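PDB 5X7L: TsrD from Streptomyces laurentii, which belongs to the SnoaL-like polyketide cyclase family of the NTF2 clan and has its cone-like alpha-plus-beta fold. Local coordinates for residues His30-Pro39 against Phe110-His120. Sequence-based numbering, arbitrary orientation.
Sequences HCLHPEYRHP and FLIEDGLFAQH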
# COMPACT_ATOMS: atom_id res chain seq x y z
N HIS B 30 22.81 1.82 -7.41
CA HIS B 30 22.69 0.49 -7.98
C HIS B 30 21.26 0.01 -8.12
O HIS B 30 21.03 -1.09 -8.59
CB HIS B 30 23.51 -0.49 -7.15
CG HIS B 30 24.95 -0.10 -7.03
ND1 HIS B 30 25.89 -0.47 -7.96
CD2 HIS B 30 25.59 0.70 -6.14
CE1 HIS B 30 27.06 0.04 -7.62
NE2 HIS B 30 26.90 0.76 -6.53
N CYS B 31 20.29 0.84 -7.73
CA CYS B 31 18.88 0.47 -7.91
C CYS B 31 17.96 1.57 -8.42
O CYS B 31 16.89 1.25 -8.93
CB CYS B 31 18.31 -0.12 -6.62
SG CYS B 31 18.32 0.99 -5.20
N LEU B 32 18.35 2.84 -8.29
CA LEU B 32 17.51 3.94 -8.76
C LEU B 32 18.08 4.63 -9.98
O LEU B 32 19.28 4.84 -10.10
CB LEU B 32 17.31 4.99 -7.66
CG LEU B 32 16.76 4.53 -6.31
CD1 LEU B 32 16.41 5.74 -5.47
CD2 LEU B 32 15.56 3.61 -6.44
N HIS B 33 17.17 5.01 -10.88
CA HIS B 33 17.52 5.77 -12.07
C HIS B 33 18.06 7.15 -11.68
O HIS B 33 17.50 7.80 -10.80
CB HIS B 33 16.27 5.93 -12.94
CG HIS B 33 16.56 6.18 -14.38
ND1 HIS B 33 17.02 7.39 -14.84
CD2 HIS B 33 16.45 5.38 -15.46
CE1 HIS B 33 17.19 7.33 -16.15
NE2 HIS B 33 16.85 6.12 -16.55
N PRO B 34 19.13 7.62 -12.35
CA PRO B 34 19.61 8.97 -12.05
C PRO B 34 18.55 10.06 -12.25
O PRO B 34 18.60 11.10 -11.60
CB PRO B 34 20.78 9.15 -13.03
CG PRO B 34 21.27 7.77 -13.28
CD PRO B 34 20.02 6.91 -13.29
N GLU B 35 17.59 9.81 -13.14
CA GLU B 35 16.50 10.75 -13.41
C GLU B 35 15.21 10.32 -12.71
O GLU B 35 14.11 10.52 -13.23
CB GLU B 35 16.28 10.87 -14.92
CG GLU B 35 17.52 11.35 -15.67
CD GLU B 35 17.29 11.49 -17.16
OE1 GLU B 35 17.10 10.45 -17.83
OE2 GLU B 35 17.31 12.63 -17.66
N TYR B 36 15.36 9.73 -11.52
CA TYR B 36 14.24 9.28 -10.71
C TYR B 36 13.16 10.35 -10.58
O TYR B 36 13.46 11.53 -10.41
CB TYR B 36 14.73 8.90 -9.30
CG TYR B 36 13.74 8.02 -8.58
CD1 TYR B 36 13.75 6.65 -8.79
CD2 TYR B 36 12.79 8.55 -7.72
CE1 TYR B 36 12.84 5.82 -8.16
CE2 TYR B 36 11.88 7.73 -7.08
CZ TYR B 36 11.91 6.36 -7.31
OH TYR B 36 11.02 5.53 -6.69
N ARG B 37 11.90 9.92 -10.65
CA ARG B 37 10.77 10.84 -10.61
C ARG B 37 9.93 10.59 -9.36
O ARG B 37 8.99 9.80 -9.38
CB ARG B 37 9.91 10.68 -11.86
CG ARG B 37 10.67 10.86 -13.17
CD ARG B 37 9.76 10.71 -14.39
NE ARG B 37 9.17 9.37 -14.50
CZ ARG B 37 9.72 8.34 -15.15
NH1 ARG B 37 10.90 8.46 -15.75
NH2 ARG B 37 9.08 7.18 -15.19
N HIS B 38 10.28 11.25 -8.26
CA HIS B 38 9.51 11.12 -7.03
C HIS B 38 8.12 11.74 -7.25
O HIS B 38 8.01 12.83 -7.82
CB HIS B 38 10.22 11.81 -5.87
CG HIS B 38 9.70 11.40 -4.52
ND1 HIS B 38 8.45 11.75 -4.07
CD2 HIS B 38 10.28 10.68 -3.53
CE1 HIS B 38 8.27 11.26 -2.86
NE2 HIS B 38 9.36 10.60 -2.51
N PRO B 39 7.05 11.05 -6.81
CA PRO B 39 5.69 11.57 -7.04
C PRO B 39 5.34 12.87 -6.30
O PRO B 39 4.39 13.54 -6.67
CB PRO B 39 4.79 10.43 -6.55
CG PRO B 39 5.64 9.65 -5.60
CD PRO B 39 7.02 9.72 -6.18
N PHE B 110 7.26 -0.05 -7.91
CA PHE B 110 8.29 0.61 -8.71
C PHE B 110 8.11 0.34 -10.19
O PHE B 110 7.81 -0.79 -10.59
CB PHE B 110 9.68 0.13 -8.32
CG PHE B 110 10.08 0.47 -6.91
CD1 PHE B 110 10.49 1.75 -6.57
CD2 PHE B 110 10.09 -0.51 -5.93
CE1 PHE B 110 10.88 2.05 -5.28
CE2 PHE B 110 10.48 -0.21 -4.63
CZ PHE B 110 10.87 1.07 -4.31
N LEU B 111 8.31 1.38 -10.99
CA LEU B 111 8.43 1.26 -12.44
C LEU B 111 9.90 1.12 -12.81
O LEU B 111 10.73 1.92 -12.38
CB LEU B 111 7.84 2.50 -13.12
CG LEU B 111 7.93 2.59 -14.65
CD1 LEU B 111 7.08 1.51 -15.31
CD2 LEU B 111 7.50 3.98 -15.12
N ILE B 112 10.22 0.11 -13.61
CA ILE B 112 11.59 -0.15 -14.04
C ILE B 112 11.84 0.44 -15.42
O ILE B 112 11.13 0.12 -16.37
CB ILE B 112 11.89 -1.67 -14.05
CG1 ILE B 112 11.66 -2.27 -12.66
CG2 ILE B 112 13.31 -1.94 -14.53
CD1 ILE B 112 11.50 -3.78 -12.66
N GLU B 113 12.85 1.31 -15.51
CA GLU B 113 13.30 1.89 -16.78
C GLU B 113 14.81 1.80 -16.83
O GLU B 113 15.48 2.11 -15.85
CB GLU B 113 12.89 3.35 -16.91
CG GLU B 113 11.40 3.57 -17.08
CD GLU B 113 11.02 5.04 -17.12
OE1 GLU B 113 11.90 5.91 -16.93
OE2 GLU B 113 9.83 5.33 -17.33
N ASP B 114 15.35 1.37 -17.97
CA ASP B 114 16.79 1.25 -18.14
C ASP B 114 17.40 0.39 -17.03
O ASP B 114 18.50 0.67 -16.55
CB ASP B 114 17.45 2.63 -18.18
CG ASP B 114 16.87 3.52 -19.26
OD1 ASP B 114 16.76 3.07 -20.42
OD2 ASP B 114 16.51 4.68 -18.95
N GLY B 115 16.68 -0.65 -16.63
CA GLY B 115 17.17 -1.59 -15.63
C GLY B 115 17.20 -1.09 -14.19
O GLY B 115 17.79 -1.74 -13.33
N LEU B 116 16.55 0.05 -13.93
CA LEU B 116 16.56 0.67 -12.60
C LEU B 116 15.15 1.15 -12.24
O LEU B 116 14.33 1.39 -13.12
CB LEU B 116 17.54 1.84 -12.57
CG LEU B 116 19.01 1.49 -12.82
CD1 LEU B 116 19.81 2.74 -13.12
CD2 LEU B 116 19.61 0.76 -11.62
N PHE B 117 14.88 1.32 -10.95
CA PHE B 117 13.61 1.91 -10.53
C PHE B 117 13.63 3.40 -10.88
O PHE B 117 14.55 4.11 -10.50
CB PHE B 117 13.37 1.75 -9.03
CG PHE B 117 13.36 0.33 -8.54
CD1 PHE B 117 12.85 -0.70 -9.32
CD2 PHE B 117 13.84 0.03 -7.27
CE1 PHE B 117 12.83 -2.01 -8.84
CE2 PHE B 117 13.83 -1.27 -6.79
CZ PHE B 117 13.32 -2.29 -7.58
N ALA B 118 12.61 3.86 -11.60
CA ALA B 118 12.57 5.24 -12.10
C ALA B 118 11.45 6.08 -11.49
O ALA B 118 11.45 7.30 -11.61
CB ALA B 118 12.45 5.25 -13.62
N GLN B 119 10.50 5.41 -10.84
CA GLN B 119 9.33 6.08 -10.31
C GLN B 119 8.64 5.10 -9.36
O GLN B 119 8.82 3.90 -9.49
CB GLN B 119 8.45 6.49 -11.49
CG GLN B 119 6.99 6.66 -11.22
CD GLN B 119 6.23 7.19 -12.42
OE1 GLN B 119 6.69 7.13 -13.57
NE2 GLN B 119 5.06 7.73 -12.15
N HIS B 120 7.87 5.61 -8.40
CA HIS B 120 7.09 4.74 -7.52
C HIS B 120 5.72 5.30 -7.20
O HIS B 120 5.47 6.50 -7.33
CB HIS B 120 7.84 4.46 -6.21
CG HIS B 120 7.91 5.63 -5.28
ND1 HIS B 120 9.00 6.47 -5.23
CD2 HIS B 120 7.03 6.10 -4.36
CE1 HIS B 120 8.79 7.41 -4.32
NE2 HIS B 120 7.59 7.21 -3.79
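In this SnoaL-like, NTF2-clan fold, the chain at 32-37 runs one short parallel pairing, Leu32 beside Phe117, along strand 116-124, outermost in this chain's sheet, just past the type I' hairpin turn Glu113-Leu116. Phe117 bonds both ways: its N to Cys31 O, its O to His33 N (2.8 Å). After the turn at His33-Tyr36, Arg37 N donates to Ala118 O. His33 is held flat at both ring nitrogens. ND1 accepts Glu35 N, while NE2 meets the anti lone pair of Asp114 OD2 at 2.8 Å, nearly in the ring plane. The Arg37 chain bends at chi3 (-63°), laying its guanidinium over Ala118 O. NH1 reaches Glu113 OE1 (3.0 Å) on the syn side and NH2 comes to OE2 from above the carboxylate plane, an end-on salt bridge; NH2 also gives a straight bond to Gln119 OE1 (2.9 Å), the amide almost perpendicular to the guanidinium. At the far end, Tyr36 OH and His120 ND1 share a hydrogen bond of 2.7 Å, the rings meeting rim to rim. Pro39 CD sits over one face of the His120 imidazole, whose CE1 edge points into the face of His38. The isopropyl alcohol beside His120, probably from the crystallisation liquor, may mark a pocket; Tyr36, His38 and Pro39 together should limit the imidazole's rotation.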